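Local coordinates for possible metal-dependent hydrolase (Veillonella parvula, PDB 3RPC), which probably hydrolyses a still unidentified substrate with a pair of zinc ions, as a member of the metallo-beta-lactamase superfamily, at residues I10-G15 and D228-T233; P37-T42 and H74-D79; E136-P141 and P145-A150; G192-L197 and D201-G206. All blocks are in the same frame, centred on the assembly; numbering follows the deposited sequence.

Interaction 1 (I10-G15 and D228-T233)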
loop_
_atom_site.group_PDB
_atom_site.type_symbol
_atom_site.label_atom_id
_atom_site.label_comp_id
_atom_site.label_asym_id
_atom_site.label_seq_id
_atom_site.Cartn_x
_atom_site.Cartn_y
_atom_site.Cartn_z
ATOM N N ILE A 10 17.418 -3.638 20.670
ATOM C CA ILE A 10 17.007 -3.501 22.075
ATOM C C ILE A 10 16.148 -4.696 22.506
ATOM O O ILE A 10 16.585 -5.522 23.306
ATOM C CB ILE A 10 16.306 -2.153 22.360
ATOM C CG1 ILE A 10 17.231 -0.985 22.000
ATOM C CG2 ILE A 10 15.889 -2.060 23.833
ATOM C CD1 ILE A 10 18.539 -0.962 22.765
ATOM N N ARG A 11 14.946 -4.815 21.950
ATOM C CA ARG A 11 14.050 -5.901 22.352
ATOM C C ARG A 11 12.839 -5.899 21.432
ATOM O O ARG A 11 12.270 -4.856 21.194
ATOM C CB ARG A 11 13.604 -5.726 23.813
ATOM C CG ARG A 11 12.816 -6.941 24.347
ATOM C CD ARG A 11 12.287 -6.701 25.770
ATOM N NE ARG A 11 11.378 -5.561 25.814
ATOM C CZ ARG A 11 10.854 -5.059 26.930
ATOM N NH1 ARG A 11 11.132 -5.607 28.109
ATOM N NH2 ARG A 11 10.044 -4.005 26.870
ATOM N N ASN A 12 12.455 -7.080 20.948
ATOM C CA ASN A 12 11.365 -7.221 19.967
ATOM C C ASN A 12 11.678 -6.440 18.682
ATOM O O ASN A 12 12.639 -6.770 17.991
ATOM C CB ASN A 12 10.008 -6.820 20.558
ATOM C CG ASN A 12 8.832 -7.395 19.770
ATOM O OD1 ASN A 12 8.847 -8.571 19.379
ATOM N ND2 ASN A 12 7.811 -6.584 19.545
ATOM N N ALA A 13 10.901 -5.401 18.382
ATOM C CA ALA A 13 11.183 -4.549 17.222
ATOM C C ALA A 13 11.836 -3.226 17.626
ATOM O O ALA A 13 12.060 -2.357 16.789
ATOM C CB ALA A 13 9.901 -4.273 16.422
ATOM N N THR A 14 12.148 -3.078 18.910
ATOM C CA THR A 14 12.744 -1.842 19.400
ATOM C C THR A 14 14.245 -1.884 19.168
ATOM O O THR A 14 14.906 -2.849 19.533
ATOM C CB THR A 14 12.476 -1.647 20.906
ATOM O OG1 THR A 14 11.068 -1.697 21.156
ATOM C CG2 THR A 14 13.037 -0.306 21.407
ATOM N N GLY A 15 14.775 -0.830 18.558
ATOM C CA GLY A 15 16.198 -0.740 18.285
ATOM C C GLY A 15 16.622 0.707 18.182
ATOM O O GLY A 15 15.777 1.599 18.158
ATOM N N ASP A 228 11.269 -13.520 20.517
ATOM C CA ASP A 228 11.553 -13.888 21.901
ATOM C C ASP A 228 11.084 -12.827 22.903
ATOM O O ASP A 228 11.700 -12.663 23.963
ATOM C CB ASP A 228 13.055 -14.147 22.094
ATOM C CG ASP A 228 13.606 -15.257 21.194
ATOM O OD1 ASP A 228 12.834 -15.937 20.508
ATOM O OD2 ASP A 228 14.844 -15.437 21.184
ATOM N N THR A 229 10.004 -12.120 22.590
ATOM C CA THR A 229 9.521 -11.048 23.464
ATOM C C THR A 229 8.010 -11.099 23.695
ATOM O O THR A 229 7.558 -11.191 24.845
ATOM C CB THR A 229 9.896 -9.659 22.914
ATOM O OG1 THR A 229 11.298 -9.622 22.621
ATOM C CG2 THR A 229 9.564 -8.567 23.943
ATOM N N VAL A 230 7.226 -11.011 22.622
ATOM C CA VAL A 230 5.776 -11.078 22.767
ATOM C C VAL A 230 5.326 -12.536 22.754
ATOM O O VAL A 230 6.102 -13.431 22.404
ATOM C CB VAL A 230 5.007 -10.232 21.712
ATOM C CG1 VAL A 230 5.336 -8.741 21.874
ATOM C CG2 VAL A 230 5.287 -10.695 20.285
ATOM N N ASN A 231 4.089 -12.781 23.167
ATOM C CA ASN A 231 3.645 -14.155 23.375
ATOM C C ASN A 231 3.406 -14.929 22.093
ATOM O O ASN A 231 3.607 -16.148 22.069
ATOM C CB ASN A 231 2.369 -14.199 24.208
ATOM C CG ASN A 231 1.211 -13.528 23.509
ATOM O OD1 ASN A 231 1.115 -12.306 23.502
ATOM N ND2 ASN A 231 0.331 -14.321 22.895
ATOM N N HIS A 232 2.952 -14.242 21.043
ATOM C CA HIS A 232 2.416 -14.946 19.875
ATOM C C HIS A 232 3.378 -15.143 18.708
ATOM O O HIS A 232 2.991 -15.699 17.683
ATOM C CB HIS A 232 1.092 -14.326 19.398
ATOM C CG HIS A 232 1.197 -12.898 18.953
ATOM N ND1 HIS A 232 2.194 -12.049 19.386
ATOM C CD2 HIS A 232 0.411 -12.164 18.129
ATOM C CE1 HIS A 232 2.023 -10.855 18.841
ATOM N NE2 HIS A 232 0.946 -10.898 18.077
ATOM N N THR A 233 4.628 -14.726 18.873
ATOM C CA THR A 233 5.636 -14.946 17.844
ATOM C C THR A 233 6.116 -16.400 17.900
ATOM O O THR A 233 6.907 -16.783 18.782
ATOM C CB THR A 233 6.799 -13.946 17.969
ATOM O OG1 THR A 233 7.112 -13.720 19.357
ATOM C CG2 THR A 233 6.384 -12.628 17.379
HETATM O O HOH W 1 8.659 -11.443 20.086
#
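Arg11 and Asn12 meet Thr229 where a beta hairpin of the metallo-beta-lactamase fold turns beside the zinc site. Strands 6-11 and 14-19 are joined by a type II' turn from Arg11 to Thr14, closed by Thr14 N donating to Arg11 O. Ile10 N and Arg11 N both donate to Thr14 O, so two residues face one, a classic beta bulge at the mouth of the turn. Arg11 comes first in the contact: its CG lies 3.5 Å from Thr229 OG1, and its CG and CD pack on Thr229 CG2, the two side chains crossing at about a right angle. A bend at chi3 (61°) then turns the guanidinium off toward the carbonyls of Phe29, Ala31 and Val52. Asn12 follows, its CB 3.7 Å from Thr229 CB. Asn12 N is 3.3 Å from Thr229 OG1, a hydroxyl hydrogen-bonded to the carbonyl of Met227. With chi1 at -160°, CG of Asn12 swings away from its own N and sets the amide alongside Thr229 and Val230, ND2 lying 4.0 Å from Val230 CG1. The same amide comes within about 5 Å of a zinc ion, although Asn12 is not among the metal ligands. A single water completes the junction: it donates to Asn12 OD1 at 3.0 Å, accepts from Val230 N at 2.9 Å, and lies 2.8 Å from Thr233 OG1.

Interaction 2 (P37-T42 and H74-D79); sequences PGFEGT and HLDHWD. With ZN (zinc ion), chain F; ZN (zinc ion), chain E.
The Phe39 ring reaches across to Leu75 and Asp76 with its outer end alone. CE1 of Phe39 lies 4.2 Å from CD2 of Leu75, an apolar contact, while CZ of Phe39 is 4.0 Å from OD1 of Asp76. Both partners approach the ring obliquely, and the ring and carboxylate planes stand 71° apart. The Phe39 torsion, chi1 -70°, turns CG from its own carbonyl carbon and sends the ring toward 74-79; Leu75 offers its CD2 methyl to the ring. Thr42 OG1 donates to Phe39 O at 2.6 Å across a type II turn. Residues 74-77 are the later part of the HxHxDH signature of the metallo-beta-lactamase superfamily, which runs here from His72 to His77, and His74, Asp76 and His77 each bind a zinc ion. His74 ND1 binds the zinc of chain E, whereas His77 NE2, at 2.2 Å, and Asp76 OD2, at 2.4 Å, bind that of chain F. Asp76 CG sits between its backbone N and carbonyl carbon (chi1 61°), and its two oxygens divide their work: OD2 takes the metal, and OD1 accepts from the water that bridges both zincs, with 2.6 Å between that water and OD1. Asp168 joins the two metal sites as a shared ligand; His72 and His132 complete one, His226 the other.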
loop_
_atom_site.group_PDB
_atom_site.type_symbol
_atom_site.label_atom_id
_atom_site.label_comp_id
_atom_site.label_asym_id
_atom_site.label_seq_id
_atom_site.Cartn_x
_atom_site.Cartn_y
_atom_site.Cartn_z
ATOM N N PRO A 37 -0.689 -9.254 30.004
ATOM C CA PRO A 37 -1.128 -10.598 29.619
ATOM C C PRO A 37 -0.821 -10.771 28.144
ATOM O O PRO A 37 -0.676 -9.770 27.452
ATOM C CB PRO A 37 -2.652 -10.536 29.788
ATOM C CG PRO A 37 -2.937 -9.270 30.533
ATOM C CD PRO A 37 -1.821 -8.337 30.209
ATOM N N GLY A 38 -0.743 -12.007 27.661
ATOM C CA GLY A 38 -0.575 -12.241 26.234
ATOM C C GLY A 38 -1.737 -11.670 25.448
ATOM O O GLY A 38 -2.838 -11.518 25.994
ATOM N N PHE A 39 -1.513 -11.350 24.173
ATOM C CA PHE A 39 -2.566 -10.795 23.328
ATOM C C PHE A 39 -3.739 -11.765 23.235
ATOM O O PHE A 39 -3.552 -12.950 22.972
ATOM C CB PHE A 39 -2.053 -10.481 21.919
ATOM C CG PHE A 39 -1.097 -9.320 21.855
ATOM C CD1 PHE A 39 -1.531 -8.031 22.122
ATOM C CD2 PHE A 39 0.233 -9.520 21.524
ATOM C CE1 PHE A 39 -0.651 -6.963 22.064
ATOM C CE2 PHE A 39 1.119 -8.458 21.459
ATOM C CZ PHE A 39 0.678 -7.175 21.735
ATOM N N GLU A 40 -4.947 -11.265 23.452
ATOM C CA GLU A 40 -6.129 -12.120 23.399
ATOM C C GLU A 40 -6.298 -12.748 22.016
ATOM O O GLU A 40 -6.117 -12.080 20.995
ATOM C CB GLU A 40 -7.382 -11.326 23.780
ATOM C CG GLU A 40 -8.641 -12.169 23.909
ATOM C CD GLU A 40 -9.846 -11.349 24.338
ATOM O OE1 GLU A 40 -9.663 -10.159 24.676
ATOM O OE2 GLU A 40 -10.972 -11.892 24.338
ATOM N N GLY A 41 -6.635 -14.036 22.003
ATOM C CA GLY A 41 -6.977 -14.735 20.775
ATOM C C GLY A 41 -5.784 -15.084 19.909
ATOM O O GLY A 41 -5.939 -15.410 18.729
ATOM N N THR A 42 -4.590 -15.019 20.486
ATOM C CA THR A 42 -3.376 -15.274 19.718
ATOM C C THR A 42 -2.641 -16.516 20.203
ATOM O O THR A 42 -2.908 -17.042 21.283
ATOM C CB THR A 42 -2.397 -14.073 19.755
ATOM O OG1 THR A 42 -1.938 -13.854 21.096
ATOM C CG2 THR A 42 -3.069 -12.803 19.215
ATOM N N HIS A 74 0.585 -0.282 17.581
ATOM C CA HIS A 74 0.367 -1.512 18.328
ATOM C C HIS A 74 1.226 -1.478 19.599
ATOM O O HIS A 74 2.332 -0.932 19.598
ATOM C CB HIS A 74 0.732 -2.739 17.490
ATOM C CG HIS A 74 -0.358 -3.178 16.563
ATOM N ND1 HIS A 74 -0.171 -4.153 15.608
ATOM C CD2 HIS A 74 -1.648 -2.786 16.457
ATOM C CE1 HIS A 74 -1.300 -4.337 14.946
ATOM N NE2 HIS A 74 -2.213 -3.520 15.442
ATOM N N LEU A 75 0.712 -2.087 20.662
ATOM C CA LEU A 75 1.370 -2.101 21.971
ATOM C C LEU A 75 2.844 -2.476 21.905
ATOM O O LEU A 75 3.675 -1.874 22.602
ATOM C CB LEU A 75 0.634 -3.052 22.919
ATOM C CG LEU A 75 1.199 -3.213 24.332
ATOM C CD1 LEU A 75 1.142 -1.884 25.048
ATOM C CD2 LEU A 75 0.423 -4.268 25.101
ATOM N N ASP A 76 3.172 -3.485 21.102
ATOM C CA ASP A 76 4.537 -3.995 21.056
ATOM C C ASP A 76 5.473 -3.138 20.205
ATOM O O ASP A 76 6.607 -3.541 19.937
ATOM C CB ASP A 76 4.575 -5.470 20.625
ATOM C CG ASP A 76 4.004 -5.690 19.240
ATOM O OD1 ASP A 76 2.877 -5.215 18.987
ATOM O OD2 ASP A 76 4.679 -6.360 18.414
ATOM N N HIS A 77 4.992 -1.957 19.804
ATOM C CA HIS A 77 5.802 -0.964 19.095
ATOM C C HIS A 77 5.726 0.437 19.711
ATOM O O HIS A 77 6.468 1.326 19.312
ATOM C CB HIS A 77 5.383 -0.911 17.622
ATOM C CG HIS A 77 5.577 -2.213 16.924
ATOM N ND1 HIS A 77 6.615 -2.440 16.047
ATOM C CD2 HIS A 77 4.902 -3.380 17.023
ATOM C CE1 HIS A 77 6.562 -3.690 15.626
ATOM N NE2 HIS A 77 5.531 -4.279 16.201
ATOM N N TRP A 78 4.823 0.620 20.669
ATOM C CA TRP A 78 4.570 1.935 21.254
ATOM C C TRP A 78 3.729 1.723 22.502
ATOM O O TRP A 78 2.550 1.367 22.413
ATOM C CB TRP A 78 3.821 2.843 20.266
ATOM C CG TRP A 78 3.573 4.240 20.771
ATOM C CD1 TRP A 78 2.369 4.794 21.105
ATOM C CD2 TRP A 78 4.557 5.253 20.989
ATOM N NE1 TRP A 78 2.547 6.095 21.524
ATOM C CE2 TRP A 78 3.883 6.398 21.464
ATOM C CE3 TRP A 78 5.946 5.297 20.839
ATOM C CZ2 TRP A 78 4.557 7.581 21.785
ATOM C CZ3 TRP A 78 6.614 6.465 21.160
ATOM C CH2 TRP A 78 5.916 7.593 21.628
ATOM N N ASP A 79 4.330 1.896 23.672
ATOM C CA ASP A 79 3.602 1.567 24.896
ATOM C C ASP A 79 3.630 2.693 25.924
ATOM O O ASP A 79 4.320 3.702 25.735
ATOM C CB ASP A 79 4.083 0.232 25.503
ATOM C CG ASP A 79 5.452 0.325 26.156
ATOM O OD1 ASP A 79 6.266 1.200 25.777
ATOM O OD2 ASP A 79 5.714 -0.519 27.047
HETATM ZN ZN ZN F . 4.621 -6.282 16.006
HETATM ZN ZN ZN E . 1.893 -4.825 14.759
HETATM O O HOH W 2 2.458 -5.655 16.492
HETATM O O HOH W 3 3.406 -8.506 15.620
#

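Interaction 3 (E136-P141 and P145-A150); sequences EMYANP and PLAGDA
A chi1 of -85° and a chi2 of -81° carry the Tyr138 ring from helix 135-138 to the end of helix 143-147, where it meets Ala147 and Gly148. The arrangement is two short consecutive helices joined by a turn, in the metallo-beta-lactamase domain, the second helix entered through Asn140, whose OD1 caps Val142 N and Leu143 N. Ala147 points its CB at the phenol end, 3.6 Å from Tyr138 CZ and oblique to the ring. Past it, Gly148 leaves helical geometry with positive phi, and its carbonyl oxygen takes the Tyr138 hydroxyl as donor, 2.8 Å from OH to O. That bond lies in the carbonyl plane, with a C=O...donor angle of 151°, and Gly148 O sits at the ring edge, near the ring plane. The hydroxyl has a further, weak bond from His132 N, which links it to the backbone of a zinc ligand. The second subunit covers part of this region: its Ser173 packs on Tyr138 and its Leu180 on Pro145, while Asp149 makes salt bridges to its Lys177 and Arg181. Where the chain enters the second helix, CD of Pro145 comes within 3.1 Å of O of Pro141.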
loop_
_atom_site.group_PDB
_atom_site.type_symbol
_atom_site.label_atom_id
_atom_site.label_comp_id
_atom_site.label_asym_id
_atom_site.label_seq_id
_atom_site.Cartn_x
_atom_site.Cartn_y
_atom_site.Cartn_z
ATOM N N GLU A 136 -6.802 -13.147 3.328
ATOM C CA GLU A 136 -7.831 -13.854 4.085
ATOM C C GLU A 136 -8.062 -13.245 5.467
ATOM O O GLU A 136 -9.195 -13.142 5.936
ATOM C CB GLU A 136 -7.480 -15.341 4.219
ATOM C CG GLU A 136 -8.097 -15.989 5.451
ATOM C CD GLU A 136 -8.199 -17.497 5.346
ATOM O OE1 GLU A 136 -7.548 -18.084 4.455
ATOM O OE2 GLU A 136 -8.943 -18.096 6.156
HETATM N N MSE A 137 -6.987 -12.831 6.130
HETATM C CA MSE A 137 -7.141 -12.214 7.440
HETATM C C MSE A 137 -7.819 -10.858 7.348
HETATM O O MSE A 137 -8.615 -10.495 8.215
HETATM C CB MSE A 137 -5.791 -12.059 8.131
HETATM C CG MSE A 137 -5.101 -13.367 8.409
HETATM SE SE MSE A 137 -3.412 -12.973 9.278
HETATM C CE MSE A 137 -2.860 -14.790 9.700
ATOM N N TYR A 138 -7.489 -10.090 6.312
ATOM C CA TYR A 138 -8.098 -8.769 6.160
ATOM C C TYR A 138 -9.546 -8.868 5.695
ATOM O O TYR A 138 -10.305 -7.912 5.824
ATOM C CB TYR A 138 -7.268 -7.856 5.249
ATOM C CG TYR A 138 -6.171 -7.159 6.010
ATOM C CD1 TYR A 138 -6.440 -6.019 6.760
ATOM C CD2 TYR A 138 -4.875 -7.661 6.015
ATOM C CE1 TYR A 138 -5.440 -5.390 7.490
ATOM C CE2 TYR A 138 -3.874 -7.039 6.730
ATOM C CZ TYR A 138 -4.159 -5.904 7.458
ATOM O OH TYR A 138 -3.149 -5.301 8.173
ATOM N N ALA A 139 -9.923 -10.039 5.184
ATOM C CA ALA A 139 -11.314 -10.298 4.819
ATOM C C ALA A 139 -12.149 -10.629 6.057
ATOM O O ALA A 139 -13.373 -10.698 5.990
ATOM C CB ALA A 139 -11.398 -11.423 3.807
ATOM N N ASN A 140 -11.479 -10.840 7.186
ATOM C CA ASN A 140 -12.159 -11.129 8.444
ATOM C C ASN A 140 -12.440 -9.840 9.210
ATOM O O ASN A 140 -11.514 -9.113 9.561
ATOM C CB ASN A 140 -11.309 -12.082 9.287
ATOM C CG ASN A 140 -12.006 -12.521 10.555
ATOM O OD1 ASN A 140 -12.191 -11.728 11.480
ATOM N ND2 ASN A 140 -12.382 -13.797 10.613
ATOM N N PRO A 141 -13.724 -9.545 9.460
ATOM C CA PRO A 141 -14.131 -8.266 10.060
ATOM C C PRO A 141 -13.622 -8.081 11.490
ATOM O O PRO A 141 -13.520 -6.950 11.975
ATOM C CB PRO A 141 -15.663 -8.347 10.065
ATOM C CG PRO A 141 -16.010 -9.420 9.085
ATOM C CD PRO A 141 -14.881 -10.399 9.138
ATOM N N PRO A 145 -9.531 -4.904 11.717
ATOM C CA PRO A 145 -9.270 -3.632 12.403
ATOM C C PRO A 145 -8.167 -3.770 13.454
ATOM O O PRO A 145 -7.500 -2.786 13.787
ATOM C CB PRO A 145 -10.617 -3.301 13.061
ATOM C CG PRO A 145 -11.307 -4.615 13.198
ATOM C CD PRO A 145 -10.875 -5.431 12.008
ATOM N N LEU A 146 -7.973 -4.980 13.965
ATOM C CA LEU A 146 -6.900 -5.229 14.921
ATOM C C LEU A 146 -5.528 -5.217 14.251
ATOM O O LEU A 146 -4.522 -4.907 14.886
ATOM C CB LEU A 146 -7.126 -6.555 15.649
ATOM C CG LEU A 146 -8.365 -6.566 16.545
ATOM C CD1 LEU A 146 -8.660 -7.972 17.046
ATOM C CD2 LEU A 146 -8.190 -5.596 17.704
ATOM N N ALA A 147 -5.490 -5.542 12.967
ATOM C CA ALA A 147 -4.237 -5.547 12.220
ATOM C C ALA A 147 -3.831 -4.137 11.795
ATOM O O ALA A 147 -2.694 -3.709 12.029
ATOM C CB ALA A 147 -4.355 -6.458 10.997
ATOM N N GLY A 148 -4.763 -3.427 11.160
ATOM C CA GLY A 148 -4.565 -2.033 10.785
ATOM C C GLY A 148 -3.458 -1.778 9.775
ATOM O O GLY A 148 -3.094 -2.673 9.006
ATOM N N ASP A 149 -2.953 -0.543 9.763
ATOM C CA ASP A 149 -1.857 -0.133 8.880
ATOM C C ASP A 149 -0.545 -0.141 9.646
ATOM O O ASP A 149 -0.517 0.141 10.849
ATOM C CB ASP A 149 -2.070 1.285 8.337
ATOM C CG ASP A 149 -3.172 1.366 7.294
ATOM O OD1 ASP A 149 -3.592 0.320 6.751
ATOM O OD2 ASP A 149 -3.604 2.500 7.005
ATOM N N ALA A 150 0.541 -0.465 8.955
ATOM C CA ALA A 150 1.865 -0.408 9.571
ATOM C C ALA A 150 2.927 -0.214 8.500
ATOM O O ALA A 150 3.069 -1.042 7.601
ATOM C CB ALA A 150 2.134 -1.672 10.411
#

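Interaction 4 (G192-L197 and D201-G206); sequences GYAQIL and DSIIMG
Tyr193 lays one face of its ring over Ser202, whose CB sits 3.7 Å from the ring centroid and 26° off the normal, a CH-pi contact offset toward the rim near CD1. The Tyr193 chi1 of -156° puts the ring alongside the backbone of 201-206, and the phenol OH shares a water with Asp201 OD1. Ser202 OG, with CG of the Tyr193 ring beside it, turns to the backbone of Ala194: it donates to Ala194 O at 2.7 Å, tilted 32° from the carbonyl plane, and accepts from Ile204 N at 3.0 Å, forming an ST turn. Ala194 O also accepts from Ile203 N, so one carbonyl is gripped by two donors. Gln195 turns its extended side chain back across the loop, and its NE2 donates to Asp201 O at 3.0 Å from above the carbonyl plane, although that oxygen lies in the plane of the Gln195 amide. Among the apolar groups, Ala194 CB rests 3.7 Å from Ile203 CG1 and also touches Ile204 CG1, while Ile196 and Ile203 cross at about a right angle. At the far end Tyr193 N donates to Met205 O at 2.8 Å, just before helix 207-216. These bonds tie two irregular arms of one loop, which follows strand 186-190, without making a strand pair. Gly192 N is left buried with no partner. Ile203 O, accepting from His132 ND1, and Ile204, packed on His132 and Asp168, are thus second-shell neighbours of the zinc ligands, held in a segment bonded to 192-197.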
loop_
_atom_site.group_PDB
_atom_site.type_symbol
_atom_site.label_atom_id
_atom_site.label_comp_id
_atom_site.label_asym_id
_atom_site.label_seq_id
_atom_site.Cartn_x
_atom_site.Cartn_y
_atom_site.Cartn_z
ATOM N N GLY A 192 9.406 -12.912 13.660
ATOM C CA GLY A 192 8.867 -13.729 14.728
ATOM C C GLY A 192 7.625 -14.538 14.383
ATOM O O GLY A 192 7.156 -15.325 15.203
ATOM N N TYR A 193 7.076 -14.350 13.183
ATOM C CA TYR A 193 5.960 -15.174 12.723
ATOM C C TYR A 193 4.830 -15.213 13.759
ATOM O O TYR A 193 4.390 -16.281 14.214
ATOM C CB TYR A 193 6.461 -16.577 12.388
ATOM C CG TYR A 193 5.625 -17.363 11.402
ATOM C CD1 TYR A 193 5.535 -16.974 10.072
ATOM C CD2 TYR A 193 4.970 -18.527 11.795
ATOM C CE1 TYR A 193 4.788 -17.721 9.157
ATOM C CE2 TYR A 193 4.232 -19.279 10.899
ATOM C CZ TYR A 193 4.146 -18.867 9.590
ATOM O OH TYR A 193 3.404 -19.624 8.700
ATOM N N ALA A 194 4.364 -14.023 14.131
ATOM C CA ALA A 194 3.255 -13.880 15.059
ATOM C C ALA A 194 2.000 -14.525 14.473
ATOM O O ALA A 194 1.661 -14.286 13.307
ATOM C CB ALA A 194 3.015 -12.407 15.351
ATOM N N GLN A 195 1.305 -15.316 15.279
ATOM C CA GLN A 195 0.141 -16.056 14.790
ATOM C C GLN A 195 -1.094 -15.857 15.647
ATOM O O GLN A 195 -1.009 -15.591 16.852
ATOM C CB GLN A 195 0.463 -17.541 14.668
ATOM C CG GLN A 195 1.472 -17.826 13.599
ATOM C CD GLN A 195 1.571 -19.302 13.277
ATOM O OE1 GLN A 195 2.161 -20.062 14.022
ATOM N NE2 GLN A 195 0.983 -19.710 12.155
ATOM N N ILE A 196 -2.242 -16.032 15.001
ATOM C CA ILE A 196 -3.546 -15.854 15.613
ATOM C C ILE A 196 -4.216 -17.212 15.689
ATOM O O ILE A 196 -4.070 -18.013 14.769
ATOM C CB ILE A 196 -4.436 -14.951 14.735
ATOM C CG1 ILE A 196 -3.698 -13.660 14.337
ATOM C CG2 ILE A 196 -5.754 -14.644 15.449
ATOM C CD1 ILE A 196 -3.259 -12.799 15.503
ATOM N N LEU A 197 -4.940 -17.482 16.771
ATOM C CA LEU A 197 -5.642 -18.754 16.892
ATOM C C LEU A 197 -6.647 -18.900 15.754
ATOM O O LEU A 197 -7.368 -17.958 15.412
ATOM C CB LEU A 197 -6.326 -18.875 18.257
ATOM C CG LEU A 197 -5.431 -18.823 19.501
ATOM C CD1 LEU A 197 -6.282 -18.835 20.766
ATOM C CD2 LEU A 197 -4.433 -19.968 19.511
ATOM N N ASP A 201 -1.420 -18.883 8.735
ATOM C CA ASP A 201 -0.254 -18.099 8.340
ATOM C C ASP A 201 0.140 -17.105 9.434
ATOM O O ASP A 201 -0.069 -17.377 10.607
ATOM C CB ASP A 201 -0.528 -17.410 7.006
ATOM C CG ASP A 201 -0.714 -18.406 5.878
ATOM O OD1 ASP A 201 0.125 -19.324 5.777
ATOM O OD2 ASP A 201 -1.704 -18.286 5.115
ATOM N N SER A 202 0.711 -15.968 9.063
ATOM C CA SER A 202 1.173 -15.010 10.069
ATOM C C SER A 202 0.781 -13.582 9.711
ATOM O O SER A 202 0.523 -13.264 8.552
ATOM C CB SER A 202 2.692 -15.121 10.231
ATOM O OG SER A 202 3.219 -14.149 11.128
ATOM N N ILE A 203 0.733 -12.723 10.717
ATOM C CA ILE A 203 0.574 -11.291 10.482
ATOM C C ILE A 203 1.888 -10.574 10.190
ATOM O O ILE A 203 1.878 -9.392 9.853
ATOM C CB ILE A 203 -0.117 -10.600 11.665
ATOM C CG1 ILE A 203 0.694 -10.814 12.952
ATOM C CG2 ILE A 203 -1.551 -11.117 11.807
ATOM C CD1 ILE A 203 0.168 -10.032 14.163
ATOM N N ILE A 204 3.019 -11.257 10.362
ATOM C CA ILE A 204 4.310 -10.689 9.991
ATOM C C ILE A 204 5.102 -11.747 9.232
ATOM O O ILE A 204 4.520 -12.693 8.702
ATOM C CB ILE A 204 5.115 -10.130 11.203
ATOM C CG1 ILE A 204 5.354 -11.199 12.273
ATOM C CG2 ILE A 204 4.371 -8.943 11.831
ATOM C CD1 ILE A 204 6.282 -10.740 13.430
HETATM N N MSE A 205 6.411 -11.575 9.154
HETATM C CA MSE A 205 7.264 -12.515 8.424
HETATM C C MSE A 205 7.849 -13.626 9.304
HETATM O O MSE A 205 7.724 -13.601 10.532
HETATM C CB MSE A 205 8.385 -11.749 7.721
HETATM C CG MSE A 205 7.890 -10.969 6.513
HETATM SE SE MSE A 205 9.220 -9.727 5.862
HETATM C CE MSE A 205 8.241 -9.077 4.320
ATOM N N GLY A 206 8.452 -14.619 8.652
ATOM C CA GLY A 206 9.148 -15.703 9.323
ATOM C C GLY A 206 10.310 -16.201 8.481
ATOM O O GLY A 206 10.846 -15.472 7.640
HETATM O O HOH W 4 2.827 -18.848 6.293
HETATM O O HOH W 5 -2.107 -17.105 12.433
#

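How the interactions relate
From the N terminus, the hairpin 10-15 opens interaction 1, which closes with 228-233 and spans most of the chain; the other three contacts lie within that span. They follow in series and none crosses another: interaction 2 joins the loop after strand 22-26 to the one after strand 67-69, interaction 3 closes the turn between helices 135-138 and 143-147, and interaction 4 a short loop before helix 207-216. In space they gather round the zinc site, interactions 1 and 3 alone not touching. Asn231 probably hydrogen-bonds Phe39 and Thr42, joining interactions 1 and 2; Gln195 N probably bonds His232 O, and Leu197 N Gly41 O, bringing in interaction 4. Interaction 3 touches interaction 4 through Met137 on Ile203, and interaction 2 through Leu146 beside His74.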